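Local coordinates for protein response regulator aspartate phosphatase H (Bacillus subtilis, PDB 3Q15) that dephosphorylates the sporulation phosphotransferase Spo0F and acts on the competence regulator ComA, helping to separate competence and sporulation in time, at residues P8-G13 against E111-E116; Y102-R107 against I121-E126; V263-S268 against K297-L302; Q282-G287 against F305-Y310. All blocks are in the same frame, centred on the assembly; numbering follows the deposited sequence.

Interaction 1. Residues P8-G13 against E111-E116; sequences PSSRVG and EFDQKE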
# COMPACT_ATOMS: atom_id res chain seq x y z
N PRO A 8 18.60 -3.21 17.24
CA PRO A 8 17.78 -2.39 16.34
C PRO A 8 17.00 -1.35 17.13
O PRO A 8 16.44 -1.68 18.17
CB PRO A 8 16.82 -3.40 15.72
CG PRO A 8 17.50 -4.72 15.86
CD PRO A 8 18.30 -4.64 17.13
N SER A 9 16.97 -0.11 16.64
CA SER A 9 16.31 0.99 17.34
C SER A 9 14.81 0.79 17.49
O SER A 9 14.19 1.36 18.38
CB SER A 9 16.59 2.32 16.63
OG SER A 9 16.08 2.29 15.31
N SER A 10 14.22 -0.02 16.61
CA SER A 10 12.80 -0.34 16.69
C SER A 10 12.53 -1.19 17.93
O SER A 10 11.49 -1.05 18.58
CB SER A 10 12.35 -1.08 15.44
OG SER A 10 12.96 -2.35 15.37
N ARG A 11 13.47 -2.07 18.25
CA ARG A 11 13.37 -2.89 19.45
C ARG A 11 13.39 -1.99 20.68
O ARG A 11 12.61 -2.19 21.62
CB ARG A 11 14.51 -3.90 19.52
CG ARG A 11 14.36 -4.93 20.63
CD ARG A 11 15.55 -5.88 20.66
NE ARG A 11 15.71 -6.61 19.40
CZ ARG A 11 16.79 -7.31 19.08
NH1 ARG A 11 17.82 -7.37 19.91
NH2 ARG A 11 16.84 -7.94 17.91
N VAL A 12 14.27 -1.00 20.68
CA VAL A 12 14.34 -0.06 21.80
C VAL A 12 13.10 0.82 21.83
O VAL A 12 12.64 1.23 22.90
CB VAL A 12 15.61 0.80 21.73
CG1 VAL A 12 15.62 1.81 22.87
CG2 VAL A 12 16.85 -0.07 21.78
N GLY A 13 12.56 1.11 20.65
CA GLY A 13 11.35 1.91 20.54
C GLY A 13 10.14 1.28 21.22
O GLY A 13 9.39 1.97 21.90
N GLU A 111 7.33 -4.10 13.81
CA GLU A 111 6.60 -5.11 13.07
C GLU A 111 7.26 -5.35 11.72
O GLU A 111 7.41 -6.49 11.27
CB GLU A 111 5.14 -4.70 12.90
CG GLU A 111 4.38 -4.57 14.23
CD GLU A 111 4.23 -5.90 14.96
OE1 GLU A 111 4.41 -6.96 14.32
OE2 GLU A 111 3.92 -5.89 16.17
N PHE A 112 7.67 -4.26 11.07
CA PHE A 112 8.35 -4.34 9.78
C PHE A 112 9.64 -5.15 9.89
O PHE A 112 9.93 -5.98 9.03
CB PHE A 112 8.65 -2.93 9.24
CG PHE A 112 9.53 -2.92 8.03
CD1 PHE A 112 8.99 -3.10 6.77
CD2 PHE A 112 10.90 -2.73 8.15
CE1 PHE A 112 9.80 -3.09 5.66
CE2 PHE A 112 11.71 -2.72 7.04
CZ PHE A 112 11.16 -2.89 5.79
N ASP A 113 10.39 -4.93 10.96
CA ASP A 113 11.67 -5.62 11.15
C ASP A 113 11.53 -7.12 11.43
O ASP A 113 12.46 -7.89 11.21
CB ASP A 113 12.47 -4.95 12.27
CG ASP A 113 13.04 -3.62 11.85
OD1 ASP A 113 13.19 -3.40 10.63
OD2 ASP A 113 13.34 -2.79 12.74
N GLN A 114 10.36 -7.53 11.91
CA GLN A 114 10.11 -8.95 12.11
C GLN A 114 9.23 -9.49 10.99
O GLN A 114 8.65 -10.57 11.10
CB GLN A 114 9.49 -9.21 13.49
CG GLN A 114 8.07 -8.72 13.67
CD GLN A 114 7.52 -9.08 15.04
OE1 GLN A 114 8.24 -9.62 15.88
NE2 GLN A 114 6.24 -8.79 15.27
N LYS A 115 9.14 -8.72 9.91
CA LYS A 115 8.43 -9.13 8.71
C LYS A 115 6.93 -9.35 8.93
O LYS A 115 6.29 -10.08 8.18
CB LYS A 115 9.08 -10.38 8.09
CG LYS A 115 10.57 -10.22 7.80
CD LYS A 115 11.15 -11.44 7.09
CE LYS A 115 10.75 -11.47 5.62
NZ LYS A 115 11.25 -10.27 4.89
N GLU A 116 6.38 -8.72 9.96
CA GLU A 116 4.94 -8.70 10.14
C GLU A 116 4.40 -7.51 9.37
O GLU A 116 4.09 -6.46 9.95
CB GLU A 116 4.58 -8.59 11.62
CG GLU A 116 4.90 -9.83 12.45
CD GLU A 116 3.92 -10.96 12.21
OE1 GLU A 116 2.97 -10.77 11.43
OE2 GLU A 116 4.10 -12.04 12.82
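The start of the N-terminal three-helix bundle meets the C-terminal end of helix 93-113 here, an end that lies in the predicted TPR 1 repeat, through Ser-10 and Asp-113. One hydrogen bond makes the contact. Ser-10 OG donates to Asp-113 OD2 at 2.7 Å. The carboxylate oxygen receives it on its anti lone pair, the one turned away from OD1. Ser-10 meets the acid at this oxygen, and its CB also lies 3.3 Å from Asp-113 OD2. The Ser-10 hydroxyl sits between its own backbone N and carbonyl carbon (chi1 66°), which turns it across the gap to the acid. The backbones stay apart, with 7.7 Å between Ser-10 CA and Asp-113 CA. The bond runs from a buried serine to an exposed acid.

Each helix end has its own local order. Pro-8 is the N-cap of helix 9-24. Next to it, Ser-9 is held by Glu-46 and Asp-48. A Schellman motif closes helix 93-113, with Lys-115 at positive phi as its C-prime residue. Its two backbone bonds run from Glu-116 N to Glu-111 O and from Lys-115 N to Phe-112 O. Just past Asp-113, Gln-114 folds back on the helix. Its NE2 gives a 2.8 Å hydrogen bond to Glu-111 OE1, arriving from above the carboxylate plane.

Interaction 2. Residues Y102-R107 against I121-E126; sequences YSLFFR and IGYYRE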
# COMPACT_ATOMS: atom_id res chain seq x y z
N TYR A 102 5.31 8.80 17.80
CA TYR A 102 6.50 7.97 17.90
C TYR A 102 6.17 6.53 18.30
O TYR A 102 6.70 5.58 17.73
CB TYR A 102 7.50 8.58 18.88
CG TYR A 102 8.37 9.66 18.27
CD1 TYR A 102 8.68 10.81 18.99
CD2 TYR A 102 8.89 9.52 16.99
CE1 TYR A 102 9.47 11.79 18.44
CE2 TYR A 102 9.69 10.50 16.44
CZ TYR A 102 9.97 11.64 17.17
OH TYR A 102 10.76 12.63 16.64
N SER A 103 5.29 6.37 19.29
CA SER A 103 4.95 5.04 19.77
C SER A 103 4.40 4.18 18.64
O SER A 103 4.74 3.00 18.53
CB SER A 103 3.95 5.10 20.93
OG SER A 103 2.69 5.61 20.50
N LEU A 104 3.57 4.78 17.80
CA LEU A 104 2.97 4.10 16.66
C LEU A 104 4.00 3.88 15.55
O LEU A 104 4.01 2.83 14.90
CB LEU A 104 1.80 4.92 16.11
CG LEU A 104 0.57 5.06 17.01
CD1 LEU A 104 -0.35 6.16 16.52
CD2 LEU A 104 -0.18 3.73 17.10
N PHE A 105 4.85 4.87 15.33
CA PHE A 105 5.85 4.80 14.28
C PHE A 105 6.84 3.67 14.56
O PHE A 105 7.02 2.78 13.73
CB PHE A 105 6.61 6.12 14.13
CG PHE A 105 7.74 6.06 13.14
CD1 PHE A 105 7.51 6.28 11.79
CD2 PHE A 105 9.03 5.76 13.56
CE1 PHE A 105 8.55 6.22 10.87
CE2 PHE A 105 10.07 5.69 12.64
CZ PHE A 105 9.83 5.92 11.30
N PHE A 106 7.47 3.71 15.73
CA PHE A 106 8.44 2.69 16.08
C PHE A 106 7.83 1.30 16.25
O PHE A 106 8.51 0.30 16.06
CB PHE A 106 9.21 3.09 17.34
CG PHE A 106 10.24 4.14 17.09
CD1 PHE A 106 11.39 3.84 16.38
CD2 PHE A 106 10.05 5.43 17.54
CE1 PHE A 106 12.34 4.81 16.12
CE2 PHE A 106 11.00 6.41 17.29
CZ PHE A 106 12.14 6.10 16.59
N ARG A 107 6.55 1.25 16.59
CA ARG A 107 5.85 -0.03 16.67
C ARG A 107 5.67 -0.59 15.27
O ARG A 107 5.79 -1.80 15.06
CB ARG A 107 4.50 0.12 17.37
CG ARG A 107 3.67 -1.15 17.38
CD ARG A 107 4.43 -2.30 18.04
NE ARG A 107 3.69 -3.56 17.97
CZ ARG A 107 2.86 -4.00 18.91
NH1 ARG A 107 2.65 -3.28 20.00
NH2 ARG A 107 2.24 -5.16 18.75
N ILE A 121 1.88 -2.09 8.35
CA ILE A 121 1.04 -1.18 7.58
C ILE A 121 -0.00 -0.51 8.48
O ILE A 121 -0.19 0.71 8.45
CB ILE A 121 0.35 -1.92 6.41
CG1 ILE A 121 1.39 -2.39 5.40
CG2 ILE A 121 -0.69 -1.04 5.74
CD1 ILE A 121 0.87 -3.40 4.38
N GLY A 122 -0.67 -1.33 9.30
CA GLY A 122 -1.67 -0.83 10.22
C GLY A 122 -1.13 0.24 11.14
O GLY A 122 -1.80 1.24 11.39
N TYR A 123 0.09 0.05 11.64
CA TYR A 123 0.71 1.05 12.50
C TYR A 123 1.16 2.27 11.70
O TYR A 123 1.04 3.41 12.16
CB TYR A 123 1.85 0.45 13.33
CG TYR A 123 1.35 -0.38 14.49
CD1 TYR A 123 0.88 0.22 15.65
CD2 TYR A 123 1.32 -1.77 14.42
CE1 TYR A 123 0.40 -0.54 16.71
CE2 TYR A 123 0.85 -2.54 15.46
CZ TYR A 123 0.39 -1.92 16.61
OH TYR A 123 -0.08 -2.68 17.65
N TYR A 124 1.67 2.04 10.49
CA TYR A 124 2.05 3.13 9.61
C TYR A 124 0.86 4.06 9.36
O TYR A 124 1.00 5.28 9.39
CB TYR A 124 2.58 2.62 8.27
CG TYR A 124 3.93 1.95 8.33
CD1 TYR A 124 4.82 2.22 9.37
CD2 TYR A 124 4.33 1.05 7.35
CE1 TYR A 124 6.06 1.61 9.43
CE2 TYR A 124 5.57 0.43 7.40
CZ TYR A 124 6.42 0.72 8.44
OH TYR A 124 7.65 0.10 8.48
N ARG A 125 -0.30 3.46 9.11
CA ARG A 125 -1.50 4.24 8.83
C ARG A 125 -1.92 5.05 10.07
O ARG A 125 -2.19 6.25 9.97
CB ARG A 125 -2.64 3.34 8.37
CG ARG A 125 -2.35 2.58 7.08
CD ARG A 125 -2.13 3.54 5.92
NE ARG A 125 -3.14 4.59 5.91
CZ ARG A 125 -4.36 4.46 5.39
NH1 ARG A 125 -4.71 3.32 4.81
NH2 ARG A 125 -5.22 5.47 5.44
N GLU A 126 -1.97 4.40 11.22
CA GLU A 126 -2.32 5.08 12.46
C GLU A 126 -1.33 6.20 12.76
O GLU A 126 -1.71 7.26 13.25
CB GLU A 126 -2.40 4.10 13.64
CG GLU A 126 -3.50 3.06 13.52
CD GLU A 126 -4.88 3.68 13.31
OE1 GLU A 126 -5.51 3.40 12.26
OE2 GLU A 126 -5.34 4.44 14.19
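Leu-104 and Arg-107 pack on Tyr-123 between the two antiparallel helices of the predicted TPR 1 repeat, an antiparallel helical hairpin. The short segment axes approach to 8.0 Å at 154°.

The CH-pi contact comes first. Arg-107 CG lies over one face of the Tyr-123 ring, 3.4 Å from its centroid and close to the ring normal. The arginine chain leaves with CG anti to the backbone N (chi1 175°) and then bends at chi2. This bend carries the guanidinium on toward the phenol end of the ring. Tyr-123 OH lies over one face of the guanidinium, near its centre and 3.5 Å from Arg-107 CZ, with the two planes 27° apart. The polar partner of the arginine is elsewhere: Arg-107 NE makes a salt bridge with Glu-111 on the same helix. That bond is likely to limit rotation of the guanidinium over the tyrosine.

Apolar packing is made by Leu-104, at the ring edge. Leu-104 crosses Tyr-123 at about a right angle. Its CD2 meets the ring edge in plane, 3.9 Å from Tyr-123 CD1. Its other methyl, CD1, reaches the next turn and rests 4.1 Å from Glu-126 CB. The end of Glu-126 leads away from the contact.

Side chain also meets backbone. At the closest backbone pair, Leu-104 and Tyr-123, the CA atoms are 5.6 Å apart. There Leu-104 O touches Tyr-123 CB at 3.6 Å. One turn on, Leu-104 CD1 lies 3.7 Å from Glu-126 O.

Interaction 3. Residues V263-S268 against K297-L302; sequences VLFGLS and KFYKEL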
# COMPACT_ATOMS: atom_id res chain seq x y z
N VAL A 263 31.44 -1.61 -7.28
CA VAL A 263 31.72 -1.03 -8.59
C VAL A 263 32.41 -2.03 -9.51
O VAL A 263 32.03 -2.18 -10.67
CB VAL A 263 32.58 0.25 -8.47
CG1 VAL A 263 33.04 0.71 -9.85
CG2 VAL A 263 31.81 1.35 -7.77
N LEU A 264 33.41 -2.74 -8.99
CA LEU A 264 34.15 -3.70 -9.81
C LEU A 264 33.33 -4.94 -10.17
O LEU A 264 33.62 -5.60 -11.17
CB LEU A 264 35.46 -4.09 -9.12
CG LEU A 264 36.48 -2.96 -8.99
CD1 LEU A 264 37.73 -3.43 -8.25
CD2 LEU A 264 36.85 -2.41 -10.35
N PHE A 265 32.32 -5.27 -9.37
CA PHE A 265 31.47 -6.41 -9.70
C PHE A 265 30.53 -6.09 -10.85
O PHE A 265 30.30 -6.92 -11.73
CB PHE A 265 30.68 -6.89 -8.48
CG PHE A 265 29.64 -7.93 -8.83
CD1 PHE A 265 29.99 -9.25 -9.01
CD2 PHE A 265 28.31 -7.57 -8.98
CE1 PHE A 265 29.05 -10.20 -9.33
CE2 PHE A 265 27.35 -8.52 -9.31
CZ PHE A 265 27.73 -9.84 -9.48
N GLY A 266 29.98 -4.88 -10.84
CA GLY A 266 29.13 -4.43 -11.93
C GLY A 266 29.91 -4.38 -13.22
O GLY A 266 29.48 -4.89 -14.26
N LEU A 267 31.09 -3.76 -13.16
CA LEU A 267 31.97 -3.67 -14.31
C LEU A 267 32.30 -5.06 -14.85
O LEU A 267 32.19 -5.31 -16.05
CB LEU A 267 33.25 -2.92 -13.94
CG LEU A 267 34.27 -2.65 -15.05
CD1 LEU A 267 33.61 -2.01 -16.26
CD2 LEU A 267 35.40 -1.77 -14.53
N SER A 268 32.68 -5.97 -13.96
CA SER A 268 33.06 -7.33 -14.36
C SER A 268 31.89 -8.09 -14.99
O SER A 268 32.03 -8.65 -16.08
CB SER A 268 33.60 -8.11 -13.16
OG SER A 268 34.81 -7.53 -12.68
N LYS A 297 28.94 -8.04 3.22
CA LYS A 297 28.37 -8.34 1.91
C LYS A 297 28.86 -9.68 1.38
O LYS A 297 29.74 -10.32 1.97
CB LYS A 297 28.70 -7.23 0.91
CG LYS A 297 27.83 -5.99 1.06
CD LYS A 297 26.37 -6.30 0.79
CE LYS A 297 25.50 -5.04 0.89
NZ LYS A 297 25.84 -4.03 -0.16
N PHE A 298 28.30 -10.11 0.26
CA PHE A 298 28.67 -11.37 -0.35
C PHE A 298 29.31 -11.19 -1.73
O PHE A 298 29.31 -12.11 -2.54
CB PHE A 298 27.45 -12.30 -0.43
CG PHE A 298 26.90 -12.69 0.92
CD1 PHE A 298 27.35 -13.83 1.57
CD2 PHE A 298 25.93 -11.92 1.53
CE1 PHE A 298 26.84 -14.19 2.80
CE2 PHE A 298 25.42 -12.27 2.77
CZ PHE A 298 25.88 -13.41 3.41
N TYR A 299 29.85 -10.01 -1.99
CA TYR A 299 30.52 -9.76 -3.26
C TYR A 299 31.63 -10.77 -3.52
O TYR A 299 31.97 -11.06 -4.66
CB TYR A 299 31.04 -8.31 -3.35
CG TYR A 299 29.94 -7.30 -3.50
CD1 TYR A 299 29.28 -7.13 -4.71
CD2 TYR A 299 29.53 -6.52 -2.42
CE1 TYR A 299 28.25 -6.22 -4.85
CE2 TYR A 299 28.50 -5.60 -2.55
CZ TYR A 299 27.87 -5.45 -3.77
OH TYR A 299 26.85 -4.54 -3.90
N LYS A 300 32.18 -11.32 -2.44
CA LYS A 300 33.19 -12.36 -2.56
C LYS A 300 32.62 -13.57 -3.31
O LYS A 300 33.27 -14.14 -4.18
CB LYS A 300 33.69 -12.79 -1.19
CG LYS A 300 34.97 -13.62 -1.23
CD LYS A 300 35.58 -13.81 0.15
CE LYS A 300 34.78 -14.81 0.96
NZ LYS A 300 34.81 -16.16 0.35
N GLU A 301 31.39 -13.95 -2.96
CA GLU A 301 30.75 -15.11 -3.57
C GLU A 301 30.25 -14.81 -4.99
O GLU A 301 30.24 -15.68 -5.85
CB GLU A 301 29.59 -15.61 -2.70
CG GLU A 301 30.02 -16.50 -1.54
CD GLU A 301 30.65 -15.72 -0.39
OE1 GLU A 301 31.26 -16.36 0.49
OE2 GLU A 301 30.52 -14.48 -0.37
N LEU A 302 29.84 -13.56 -5.21
CA LEU A 302 29.44 -13.12 -6.54
C LEU A 302 30.65 -13.07 -7.48
O LEU A 302 30.56 -13.45 -8.65
CB LEU A 302 28.76 -11.75 -6.49
CG LEU A 302 27.32 -11.64 -5.98
CD1 LEU A 302 26.44 -12.71 -6.62
CD2 LEU A 302 27.26 -11.74 -4.48
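The Phe-265 ring is met obliquely by Leu-302 and, at its base, by Tyr-299. Neither neighbour stacks on it. Phe-265 CE1 is the nearest ring atom to Leu-302 CB, at 3.2 Å. Phe-265 CZ follows at 3.7 Å from the same CB. The leucine CG stands a little further off, 4.0 Å from Phe-265 CZ. The Tyr-299 ring is approached obliquely too. Its CD1 lies 4.0 Å from Phe-265 CB, so the tyrosine touches the root of the phenylalanine.

Phe-265 reaches across because its CG is anti to the backbone N (chi1 171°). The ring then lies against the first turn of helix 299-310, where Tyr-299 and Leu-302 stand one turn apart. This is packing of the first helix of the predicted TPR 5 repeat against helix 299-310, as in the stacked helices of a TPR superhelix.

Behind the interface, Ser-268 OG donates to Leu-264 O at 2.7 Å. That carbonyl also takes the helical bond from Ser-268 N. The serine hydroxyl is thus satisfied within its own helix. The contact is mainly apolar; Phe-265 CE1 also lies 3.6 Å from Leu-302 O. It rests on van der Waals fit, tight at CE1, and on partial burial of the ring.

Interaction 4. Residues Q282-G287 against F305-Y310; sequences QFIEEG and FLQAVY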
# COMPACT_ATOMS: atom_id res chain seq x y z
N GLN A 282 40.37 -9.38 -14.99
CA GLN A 282 41.27 -8.43 -14.36
C GLN A 282 40.60 -7.69 -13.21
O GLN A 282 41.16 -7.58 -12.12
CB GLN A 282 41.78 -7.42 -15.40
CG GLN A 282 42.39 -6.17 -14.78
CD GLN A 282 42.66 -5.10 -15.82
OE1 GLN A 282 42.31 -3.93 -15.62
NE2 GLN A 282 43.29 -5.48 -16.92
N PHE A 283 39.40 -7.19 -13.46
CA PHE A 283 38.69 -6.42 -12.44
C PHE A 283 38.10 -7.34 -11.37
O PHE A 283 37.88 -6.91 -10.24
CB PHE A 283 37.61 -5.53 -13.08
CG PHE A 283 38.15 -4.50 -14.03
CD1 PHE A 283 38.92 -3.45 -13.56
CD2 PHE A 283 37.90 -4.58 -15.39
CE1 PHE A 283 39.43 -2.49 -14.42
CE2 PHE A 283 38.40 -3.63 -16.26
CZ PHE A 283 39.17 -2.58 -15.78
N ILE A 284 37.84 -8.59 -11.73
CA ILE A 284 37.38 -9.58 -10.77
C ILE A 284 38.46 -9.86 -9.72
O ILE A 284 38.19 -9.82 -8.52
CB ILE A 284 37.01 -10.91 -11.45
CG1 ILE A 284 35.81 -10.71 -12.37
CG2 ILE A 284 36.72 -11.96 -10.40
CD1 ILE A 284 35.48 -11.94 -13.18
N GLU A 285 39.68 -10.13 -10.18
CA GLU A 285 40.79 -10.37 -9.27
C GLU A 285 41.08 -9.12 -8.45
O GLU A 285 41.47 -9.21 -7.29
CB GLU A 285 42.04 -10.80 -10.03
CG GLU A 285 41.95 -12.19 -10.65
CD GLU A 285 43.27 -12.65 -11.26
OE1 GLU A 285 43.43 -13.87 -11.48
OE2 GLU A 285 44.14 -11.79 -11.52
N GLU A 286 40.87 -7.95 -9.06
CA GLU A 286 41.11 -6.69 -8.37
C GLU A 286 40.11 -6.50 -7.23
O GLU A 286 40.47 -6.06 -6.15
CB GLU A 286 41.02 -5.52 -9.35
CG GLU A 286 41.26 -4.16 -8.71
CD GLU A 286 41.22 -3.01 -9.71
OE1 GLU A 286 40.89 -1.88 -9.30
OE2 GLU A 286 41.53 -3.23 -10.90
N GLY A 287 38.85 -6.85 -7.49
CA GLY A 287 37.81 -6.71 -6.49
C GLY A 287 37.98 -7.67 -5.33
O GLY A 287 37.67 -7.34 -4.18
N PHE A 305 31.57 -16.57 -8.39
CA PHE A 305 30.62 -17.13 -9.35
C PHE A 305 30.92 -16.68 -10.78
O PHE A 305 30.79 -17.45 -11.73
CB PHE A 305 29.18 -16.79 -8.99
CG PHE A 305 28.17 -17.38 -9.93
CD1 PHE A 305 27.72 -18.67 -9.76
CD2 PHE A 305 27.71 -16.65 -11.02
CE1 PHE A 305 26.80 -19.23 -10.63
CE2 PHE A 305 26.79 -17.20 -11.90
CZ PHE A 305 26.34 -18.49 -11.70
N LEU A 306 31.31 -15.41 -10.92
CA LEU A 306 31.68 -14.88 -12.22
C LEU A 306 32.84 -15.66 -12.81
O LEU A 306 32.81 -16.04 -13.98
CB LEU A 306 32.06 -13.40 -12.11
CG LEU A 306 30.92 -12.41 -11.97
CD1 LEU A 306 31.44 -10.99 -12.09
CD2 LEU A 306 29.87 -12.68 -13.04
N GLN A 307 33.87 -15.87 -12.00
CA GLN A 307 35.03 -16.62 -12.44
C GLN A 307 34.62 -18.00 -12.92
O GLN A 307 35.08 -18.47 -13.96
CB GLN A 307 36.05 -16.78 -11.31
CG GLN A 307 36.84 -15.53 -10.99
CD GLN A 307 37.95 -15.80 -10.00
OE1 GLN A 307 37.92 -16.79 -9.27
NE2 GLN A 307 38.95 -14.93 -9.98
N ALA A 308 33.75 -18.65 -12.15
CA ALA A 308 33.41 -20.05 -12.38
C ALA A 308 32.57 -20.26 -13.63
O ALA A 308 32.77 -21.23 -14.37
CB ALA A 308 32.71 -20.63 -11.16
N VAL A 309 31.63 -19.36 -13.87
CA VAL A 309 30.65 -19.55 -14.93
C VAL A 309 31.10 -19.00 -16.28
O VAL A 309 30.69 -19.51 -17.32
CB VAL A 309 29.27 -18.95 -14.55
CG1 VAL A 309 29.29 -17.44 -14.68
CG2 VAL A 309 28.18 -19.55 -15.43
N TYR A 310 31.94 -17.97 -16.26
CA TYR A 310 32.44 -17.36 -17.50
C TYR A 310 33.82 -17.87 -17.89
O TYR A 310 34.40 -17.42 -18.89
CB TYR A 310 32.43 -15.83 -17.41
CG TYR A 310 31.03 -15.25 -17.39
CD1 TYR A 310 30.46 -14.80 -16.21
CD2 TYR A 310 30.28 -15.16 -18.56
CE1 TYR A 310 29.18 -14.28 -16.19
CE2 TYR A 310 29.00 -14.65 -18.55
CZ TYR A 310 28.45 -14.21 -17.36
OH TYR A 310 27.17 -13.69 -17.34
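Ile-284 reaches from the second helix of the predicted TPR 5 repeat to Leu-306 and Gln-307 on helix 299-310, the next helix, stacked as in a TPR superhelix. The two segments run roughly antiparallel, at 151°, and their axes stay 10.6 Å apart. Side chains bridge the gap.

The Ile-284 CB points toward the other helix and splits into two branches. CG2 is the branch anti to the backbone N. It meets Gln-307 CG at 3.6 Å and Gln-307 NE2 at 3.7 Å. The other branch runs through CG1, which lies beside the backbone N (chi1 -65°). It extends to CD1, which touches Leu-306 CB at 3.9 Å. The isoleucine thus straddles two neighbouring residues. Ser-268 of helix 260-273 touches its CG1.

Gln-307 slides past Ile-284 in the opposite direction. Its chain is extended beyond CG, which brings the amide nearer to helix 277-290. There it also packs on Leu-288. Ile-284 and Leu-306 are buried, whereas Glu-285 is exposed at the margin. Glu-285 crosses the glutamine at about a right angle, and its carboxylate is turned 67° from the amide plane. The touching atoms are Glu-285 CG and Gln-307 NE2, 4.1 Å apart.

How the interactions relate
The four contacts form two pairs on opposite sides of the chain's centre. Interactions 1 and 2 share helix 93-113, and their centres are 11 Å apart. They touch where Phe-112 CB meets Tyr-124 OH at 3.3 Å. Gly-13 CA also packs on Phe-106 CB, at 4.0 Å. Interaction 1 joins the N-terminal bundle to the hairpin that interaction 2 holds together. Interactions 3 and 4 share helix 299-310, with centres 8 Å apart. Ser-268 OG lies 3.4 Å from Ile-284 CG1, so the two helices of TPR 5 pack together beside that third helix. Between the pairs, the centres of interactions 2 and 4 are about 45 Å apart.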